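Side-chain contacts in aspartate aminotransferase, cytoplasmic (Schizosaccharomyces pombe 972h-, PDB 6JPK), which catalyses the reversible transfer of an amino group from L-aspartate to 2-oxoglutarate, giving oxaloacetate and L-glutamate, with pyridoxal 5'-phosphate as cofactor: residues A111-L114 / A115-I119; P136-P139 / V140-T143; D196-R199 / E200-L203; Q251-A254 / K255-G258. The protein carries 1 engineered substitution. All blocks are in the same frame, centred on the assembly; numbering follows the deposited sequence.

Contact 1: A111-L114 / A115-I119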
# COMPACT_ATOMS: atom_id res chain seq x y z
N ALA A 111 -6.25 -0.84 5.98
CA ALA A 111 -7.65 -1.19 6.21
C ALA A 111 -8.41 -0.02 6.83
O ALA A 111 -9.54 0.29 6.41
CB ALA A 111 -7.76 -2.43 7.09
N ASN A 112 -7.81 0.63 7.82
CA ASN A 112 -8.44 1.81 8.42
C ASN A 112 -8.63 2.91 7.38
O ASN A 112 -9.65 3.61 7.38
CB ASN A 112 -7.60 2.31 9.61
CG ASN A 112 -7.89 1.53 10.90
OD1 ASN A 112 -8.86 1.80 11.60
ND2 ASN A 112 -7.03 0.56 11.22
N PHE A 113 -7.65 3.09 6.49
CA PHE A 113 -7.78 4.12 5.46
C PHE A 113 -8.95 3.80 4.54
O PHE A 113 -9.74 4.69 4.19
CB PHE A 113 -6.48 4.26 4.67
CG PHE A 113 -6.56 5.26 3.56
CD1 PHE A 113 -6.85 4.86 2.26
CD2 PHE A 113 -6.38 6.61 3.81
CE1 PHE A 113 -6.94 5.79 1.23
CE2 PHE A 113 -6.47 7.55 2.79
CZ PHE A 113 -6.75 7.14 1.50
N LEU A 114 -9.08 2.53 4.16
CA LEU A 114 -10.20 2.12 3.31
C LEU A 114 -11.54 2.39 3.99
O LEU A 114 -12.45 2.97 3.38
CB LEU A 114 -10.10 0.63 2.98
CG LEU A 114 -9.56 0.17 1.63
CD1 LEU A 114 -9.65 -1.36 1.56
CD2 LEU A 114 -10.35 0.82 0.49
N ALA A 115 -11.69 1.93 5.23
CA ALA A 115 -12.96 2.09 5.91
C ALA A 115 -13.30 3.56 6.07
O ALA A 115 -14.44 3.98 5.83
CB ALA A 115 -12.92 1.39 7.27
N ALA A 116 -12.31 4.38 6.45
CA ALA A 116 -12.56 5.79 6.69
C ALA A 116 -12.89 6.52 5.40
O ALA A 116 -13.80 7.36 5.38
CB ALA A 116 -11.35 6.43 7.37
N SER A 117 -12.16 6.23 4.31
CA SER A 117 -12.50 6.83 3.02
C SER A 117 -13.92 6.49 2.61
O SER A 117 -14.71 7.37 2.24
CB SER A 117 -11.53 6.36 1.92
OG SER A 117 -10.20 6.68 2.25
N PHE A 118 -14.28 5.20 2.69
CA PHE A 118 -15.64 4.81 2.35
C PHE A 118 -16.66 5.52 3.25
O PHE A 118 -17.66 6.08 2.77
CB PHE A 118 -15.82 3.30 2.45
CG PHE A 118 -17.24 2.88 2.21
CD1 PHE A 118 -17.72 2.75 0.93
CD2 PHE A 118 -18.11 2.69 3.27
CE1 PHE A 118 -19.04 2.41 0.69
CE2 PHE A 118 -19.41 2.36 3.06
CZ PHE A 118 -19.89 2.21 1.75
N ILE A 119 -16.44 5.48 4.57
CA ILE A 119 -17.42 6.04 5.50
C ILE A 119 -17.54 7.55 5.32
O ILE A 119 -18.64 8.11 5.41
CB ILE A 119 -17.05 5.65 6.94
CG1 ILE A 119 -17.30 4.14 7.15
CG2 ILE A 119 -17.88 6.45 7.95
CD1 ILE A 119 -16.60 3.55 8.38
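Ser117 meets Phe113 one helical turn back, and its short side chain does most of the touching. CB comes first, and it lies 3.3 Å from the carbonyl oxygen Phe113 O. OG stands beside its own backbone N (chi1 -58°), which turns it back down the helix. It gives a hydrogen bond of 2.8 Å from Ser117 OG to Phe113 O. The same OG sits over one face of the Phe113 ring, near the rim, with CE1 of Phe113 its nearest ring atom at 3.5 Å. The backbone bond from Ser117 N to Phe113 O measures 2.9 Å. Phe113 O takes two donors from one residue. The N and OG of Ser117 approach from opposite faces of the carbonyl plane, and OG lies 36° out of it.

All this happens within helix 107-127 of the large PLP-binding domain of a fold type I aminotransferase. Regular i to i+4 bonds run on through the turn, such as Ala116 N to Asn112 O at 2.9 Å and Phe118 N to Leu114 O at 3.0 Å. Ala116 packs on Leu144 and Trp145 of helix 140-147, and Ala115 on Cys250 of strand 247-252. Asn112 ND2 is held by Gly108 O and Asp219 OD2. The Phe118 ring leads away from the turn, stacks with Phe122 and meets Phe6 of the second subunit.

Contact 2: P136-P139 / V140-T143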
# COMPACT_ATOMS: atom_id res chain seq x y z
N PRO A 136 -6.54 7.63 25.74
CA PRO A 136 -5.71 7.74 24.53
C PRO A 136 -5.94 6.64 23.50
O PRO A 136 -6.62 5.65 23.78
CB PRO A 136 -4.29 7.61 25.09
CG PRO A 136 -4.47 6.61 26.22
CD PRO A 136 -5.81 6.96 26.83
N THR A 137 -5.36 6.80 22.31
CA THR A 137 -5.38 5.74 21.31
C THR A 137 -4.13 5.85 20.47
O THR A 137 -3.32 6.77 20.63
CB THR A 137 -6.64 5.80 20.43
OG1 THR A 137 -6.74 4.60 19.65
CG2 THR A 137 -6.59 7.00 19.49
N TRP A 138 -3.98 4.91 19.54
CA TRP A 138 -2.96 4.99 18.50
C TRP A 138 -3.09 6.33 17.77
O TRP A 138 -4.16 6.62 17.21
CB TRP A 138 -3.14 3.82 17.54
CG TRP A 138 -2.11 3.72 16.49
CD1 TRP A 138 -0.77 3.96 16.62
CD2 TRP A 138 -2.32 3.36 15.12
NE1 TRP A 138 -0.13 3.77 15.42
CE2 TRP A 138 -1.06 3.40 14.48
CE3 TRP A 138 -3.45 3.00 14.38
CZ2 TRP A 138 -0.90 3.09 13.13
CZ3 TRP A 138 -3.29 2.69 13.03
CH2 TRP A 138 -2.03 2.74 12.43
N PRO A 139 -2.05 7.17 17.77
CA PRO A 139 -2.22 8.56 17.29
C PRO A 139 -2.62 8.67 15.82
O PRO A 139 -3.24 9.68 15.44
CB PRO A 139 -0.84 9.19 17.53
CG PRO A 139 -0.20 8.32 18.60
CD PRO A 139 -0.69 6.93 18.30
N VAL A 140 -2.32 7.67 15.00
CA VAL A 140 -2.76 7.71 13.61
C VAL A 140 -4.28 7.62 13.49
O VAL A 140 -4.84 8.04 12.47
CB VAL A 140 -2.04 6.60 12.81
CG1 VAL A 140 -2.57 6.50 11.41
CG2 VAL A 140 -0.54 6.89 12.78
N HIS A 141 -4.98 7.10 14.50
CA HIS A 141 -6.44 7.08 14.41
C HIS A 141 -7.00 8.48 14.22
O HIS A 141 -7.95 8.68 13.46
CB HIS A 141 -7.05 6.43 15.65
CG HIS A 141 -7.06 4.93 15.61
ND1 HIS A 141 -7.40 4.16 16.70
CD2 HIS A 141 -6.78 4.06 14.61
CE1 HIS A 141 -7.31 2.88 16.38
NE2 HIS A 141 -6.94 2.80 15.11
N ARG A 142 -6.40 9.48 14.88
CA ARG A 142 -6.92 10.83 14.74
C ARG A 142 -6.54 11.44 13.40
O ARG A 142 -7.41 11.92 12.67
CB ARG A 142 -6.42 11.73 15.88
CG ARG A 142 -6.73 13.20 15.61
CD ARG A 142 -6.29 14.13 16.75
NE ARG A 142 -7.06 13.90 17.97
CZ ARG A 142 -8.22 14.48 18.27
NH1 ARG A 142 -8.79 15.36 17.43
NH2 ARG A 142 -8.82 14.19 19.41
N THR A 143 -5.25 11.43 13.05
CA THR A 143 -4.81 12.13 11.85
C THR A 143 -5.34 11.46 10.58
O THR A 143 -5.66 12.15 9.62
CB THR A 143 -3.28 12.22 11.79
OG1 THR A 143 -2.70 10.92 11.91
CG2 THR A 143 -2.76 13.08 12.93
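Trp138 meets His141 and Val140 where the loop after strand 131-135 turns into helix 140-147. The strand, loop and helix belong to the fold type I large domain of this class I aminotransferase, and Trp138 probably binds the L-aspartate substrate, as in relatives.

The aromatic contact is an offset edge-to-face pair. The Trp138 edge points at the face of the His141 ring, with the planes 77° apart. CE3 of Trp138 comes within 3.5 Å of CD2 of His141. Trp138 CG is anti to the backbone N (chi1 -175°), and this swings the indole over the start of the helix. A CH-pi contact covers one indole face: Val140 CB lies 3.7 Å from the centroid of the six-membered ring, almost on its normal. Both methyls of Val140 also touch this ring, CG1 near CH2 and CG2 near CZ2.

Backbone bonds close the first turn. His141 N reaches Trp138 O at 2.9 Å, and Arg142 N reaches Pro139 O at 3.2 Å.

The side-chain bonds fix the imidazole. Its NE2 is hydrogen-bonded to Asp219 OD2. Thr137 OG1 has a further bond to His186 NE2, and Thr143 OG1 is bonded to Asn290 OD1 of the second subunit. At the other end of the imidazole, ND1 of His141 lies 3.1 Å from OG1 of Thr137, a hydrogen bond in which either atom could be the donor.

Contact 3: D196-R199 / E200-L203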
# COMPACT_ATOMS: atom_id res chain seq x y z
N ASP A 196 -8.56 -3.57 28.68
CA ASP A 196 -9.78 -3.86 27.93
C ASP A 196 -11.00 -3.85 28.84
O ASP A 196 -10.91 -4.16 30.03
CB ASP A 196 -9.69 -5.24 27.26
CG ASP A 196 -8.57 -5.33 26.26
OD1 ASP A 196 -8.05 -4.26 25.87
OD2 ASP A 196 -8.20 -6.46 25.87
N PRO A 197 -12.18 -3.54 28.29
CA PRO A 197 -13.41 -3.72 29.07
C PRO A 197 -13.61 -5.20 29.38
O PRO A 197 -13.23 -6.07 28.60
CB PRO A 197 -14.52 -3.21 28.13
CG PRO A 197 -13.80 -2.43 27.05
CD PRO A 197 -12.43 -3.03 26.94
N THR A 198 -14.21 -5.47 30.54
CA THR A 198 -14.70 -6.82 30.80
C THR A 198 -15.86 -7.16 29.85
O THR A 198 -16.47 -6.27 29.24
CB THR A 198 -15.22 -6.96 32.23
OG1 THR A 198 -16.36 -6.13 32.40
CG2 THR A 198 -14.16 -6.56 33.21
N ARG A 199 -16.19 -8.45 29.79
CA ARG A 199 -17.34 -8.86 28.98
C ARG A 199 -18.61 -8.17 29.46
O ARG A 199 -19.40 -7.68 28.64
CB ARG A 199 -17.49 -10.38 28.99
CG ARG A 199 -16.34 -11.04 28.22
CD ARG A 199 -16.56 -12.51 28.01
NE ARG A 199 -15.45 -13.09 27.26
CZ ARG A 199 -15.39 -14.37 26.90
NH1 ARG A 199 -16.38 -15.19 27.23
NH2 ARG A 199 -14.35 -14.82 26.21
N GLU A 200 -18.80 -8.09 30.77
CA GLU A 200 -19.93 -7.35 31.34
C GLU A 200 -19.93 -5.89 30.90
O GLU A 200 -20.98 -5.34 30.53
CB GLU A 200 -19.88 -7.45 32.87
CG GLU A 200 -20.92 -6.64 33.61
CD GLU A 200 -20.65 -6.54 35.10
OE1 GLU A 200 -20.65 -7.59 35.78
OE2 GLU A 200 -20.41 -5.41 35.60
N GLN A 201 -18.78 -5.22 30.95
CA GLN A 201 -18.72 -3.83 30.51
C GLN A 201 -19.01 -3.71 29.01
O GLN A 201 -19.69 -2.78 28.57
CB GLN A 201 -17.36 -3.23 30.84
CG GLN A 201 -17.14 -3.01 32.34
CD GLN A 201 -15.71 -2.63 32.66
OE1 GLN A 201 -14.78 -3.04 31.96
NE2 GLN A 201 -15.53 -1.85 33.72
N TRP A 202 -18.50 -4.66 28.21
CA TRP A 202 -18.76 -4.66 26.77
C TRP A 202 -20.25 -4.72 26.47
O TRP A 202 -20.73 -4.03 25.56
CB TRP A 202 -18.07 -5.85 26.11
CG TRP A 202 -16.68 -5.62 25.60
CD1 TRP A 202 -15.56 -6.34 25.92
CD2 TRP A 202 -16.27 -4.65 24.64
NE1 TRP A 202 -14.48 -5.86 25.22
CE2 TRP A 202 -14.89 -4.83 24.43
CE3 TRP A 202 -16.94 -3.65 23.93
CZ2 TRP A 202 -14.15 -4.02 23.55
CZ3 TRP A 202 -16.22 -2.87 23.05
CH2 TRP A 202 -14.83 -3.05 22.88
N LEU A 203 -20.98 -5.59 27.18
CA LEU A 203 -22.41 -5.73 26.90
C LEU A 203 -23.14 -4.42 27.15
O LEU A 203 -24.02 -4.03 26.37
CB LEU A 203 -22.99 -6.85 27.77
CG LEU A 203 -22.47 -8.27 27.52
CD1 LEU A 203 -23.14 -9.23 28.49
CD2 LEU A 203 -22.72 -8.69 26.07
O HOH W 1 -12.01 -3.31 32.39
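Gln201 OE1 is gripped by two donors. The backbone N of Thr198 gives it a hydrogen bond of 2.9 Å, and a water gives it one of 2.8 Å. The same water also donates to Asp196 O, so it bridges the loop to the helix. The Thr198 N to Gln201 OE1 hydrogen bond is one half of a capping box at the start of helix 199-211, in the large domain of the aminotransferase fold. In the other half, Gln201 N donates to Thr198 OG1 at 3.0 Å, and Thr198 is the N-cap. Its OG1 lies between the backbone N and the carbonyl carbon (chi1 65°), where it can accept from the backbone N of Gln201. The extended Gln201 chain passes close to this hydroxyl, with CG 3.2 Å from Thr198 OG1.

Further bonds carry the helix on. Trp202 N donates to Thr198 O at 2.8 Å, and Leu203 N to Arg199 O at 3.0 Å. Asp196 holds the loop with its carboxylate, which accepts from Ala189 N and His190 N. Pro197 lies over one face of the Trp202 indole, with CB 3.9 Å above the five-membered ring centroid and CG 3.7 Å from CE2 of Trp202.

Contact 4: Q251-A254 / K255-G258. With PO4 (phosphate ion), chain C.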
# COMPACT_ATOMS: atom_id res chain seq x y z
N GLN A 251 -8.50 -5.29 10.15
CA GLN A 251 -7.77 -6.45 10.67
C GLN A 251 -6.33 -6.40 10.20
O GLN A 251 -6.07 -6.15 9.02
CB GLN A 251 -8.44 -7.74 10.20
CG GLN A 251 -7.72 -9.04 10.50
CD GLN A 251 -8.42 -10.22 9.82
OE1 GLN A 251 -8.98 -10.06 8.73
NE2 GLN A 251 -8.44 -11.37 10.48
N SER A 252 -5.40 -6.62 11.12
CA SER A 252 -3.98 -6.66 10.80
C SER A 252 -3.40 -8.01 11.19
O SER A 252 -3.75 -8.57 12.24
CB SER A 252 -3.22 -5.54 11.55
OG SER A 252 -1.82 -5.69 11.40
N PHE A 253 -2.51 -8.53 10.34
CA PHE A 253 -1.72 -9.71 10.68
C PHE A 253 -0.28 -9.34 11.01
O PHE A 253 0.58 -10.22 11.08
CB PHE A 253 -1.77 -10.74 9.55
CG PHE A 253 -3.13 -11.34 9.36
CD1 PHE A 253 -4.08 -10.72 8.55
CD2 PHE A 253 -3.48 -12.51 10.00
CE1 PHE A 253 -5.34 -11.27 8.38
CE2 PHE A 253 -4.73 -13.06 9.84
CZ PHE A 253 -5.67 -12.43 9.03
N ALA A 254 -0.01 -8.04 11.21
CA ALA A 254 1.35 -7.58 11.45
C ALA A 254 1.94 -8.24 12.69
O ALA A 254 3.08 -8.73 12.67
CB ALA A 254 1.37 -6.06 11.59
N LYS A 255 1.19 -8.24 13.80
CA LYS A 255 1.71 -8.79 15.04
C LYS A 255 1.39 -10.28 15.21
O LYS A 255 2.26 -11.05 15.63
CB LYS A 255 1.18 -8.00 16.24
CG LYS A 255 1.15 -6.46 16.03
CD LYS A 255 2.39 -5.76 16.53
CE LYS A 255 2.18 -4.25 16.74
NZ LYS A 255 2.05 -3.41 15.49
N ASN A 256 0.16 -10.73 14.89
CA ASN A 256 -0.14 -12.13 15.20
C ASN A 256 0.56 -13.11 14.26
O ASN A 256 0.75 -14.28 14.63
CB ASN A 256 -1.66 -12.38 15.26
CG ASN A 256 -2.37 -12.14 13.95
OD1 ASN A 256 -1.75 -11.85 12.92
ND2 ASN A 256 -3.70 -12.28 13.98
N MET A 257 0.99 -12.67 13.08
CA MET A 257 1.84 -13.51 12.25
C MET A 257 3.24 -12.93 12.07
O MET A 257 4.05 -13.49 11.32
CB MET A 257 1.20 -13.75 10.89
CG MET A 257 -0.04 -14.64 10.95
SD MET A 257 -0.61 -15.02 9.29
CE MET A 257 -2.00 -16.13 9.68
N GLY A 258 3.55 -11.83 12.76
CA GLY A 258 4.87 -11.23 12.63
C GLY A 258 5.18 -10.75 11.23
O GLY A 258 6.35 -10.70 10.85
P PO4 C . -0.30 -2.08 10.79
O1 PO4 C . -0.60 -0.99 9.79
O2 PO4 C . -1.03 -3.36 10.45
O3 PO4 C . 1.20 -2.31 10.78
O4 PO4 C . -0.71 -1.69 12.19
O HOH W 2 -1.95 -9.02 14.40
O HOH W 3 -1.10 -5.91 14.03
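The Phe253 ring and the Asn256 amide are the flat groups here, with their planes 44° apart. Asn256 OD1 approaches the ring obliquely and lies 3.5 Å from Phe253 CD2. Met257 SD also comes obliquely, 4.9 Å from the ring centroid, in a Met-aromatic contact. Phe253 and Met257 run side by side, and the extended methionine chain brings its CE against CD2 and CE2 of the ring. Helix 297-308 packs on both, through Leu307.

The turn follows strand 247-252 of the large domain and carries Lys255. Lys255 is probably the lysine that carries pyridoxal phosphate as a Schiff base, as in relatives; no cofactor is attached here. Asn256 CG sits between its backbone N and carbonyl carbon (chi1 63°), which folds OD1 back to 3.1 Å from Phe253 CA. Asn256 ND2 is hydrogen-bonded to Gln223 O. Met257 N donates to Phe253 O at 3.2 Å, and a water joins Ser252 O to Asn256 N.

Ser252 makes an ST turn: its OG accepts from Ala254 N at 3.0 Å. A second water donates to this OG and accepts from Lys255 N. A phosphate ion, probably from the crystallisation liquor, is held by Ser107, Gly108, Thr109 and Arg263 of the same chain and by Tyr70 of the second subunit. It may mark the site for the cofactor's phosphate. Lys255 NZ makes a weak hydrogen bond to Tyr70 OH of the second subunit. Ser252 OG donates to the phosphate atom O2 at 2.6 Å.

How the contacts relate
From the N terminus, contact 1 comes first, inside helix 107-127. Contact 2 follows at the turn from strand 131-135 into helix 140-147. Contact 3 starts helix 199-211, and contact 4 turns out of strand 247-252. Each is one continuous run of chain and closes only a local turn. They lie in series, and none nests in or crosses another. Contact 1 touches two of the others: Asn112 packs on His141 of contact 2, and Ala111 on Gln251 of contact 4. Contact 3 stands apart, its nearest atoms about 10 Å from contact 2. Contacts 1, 2 and 4 also reach the second subunit, so these parts of the large domain lie at the dimer interface.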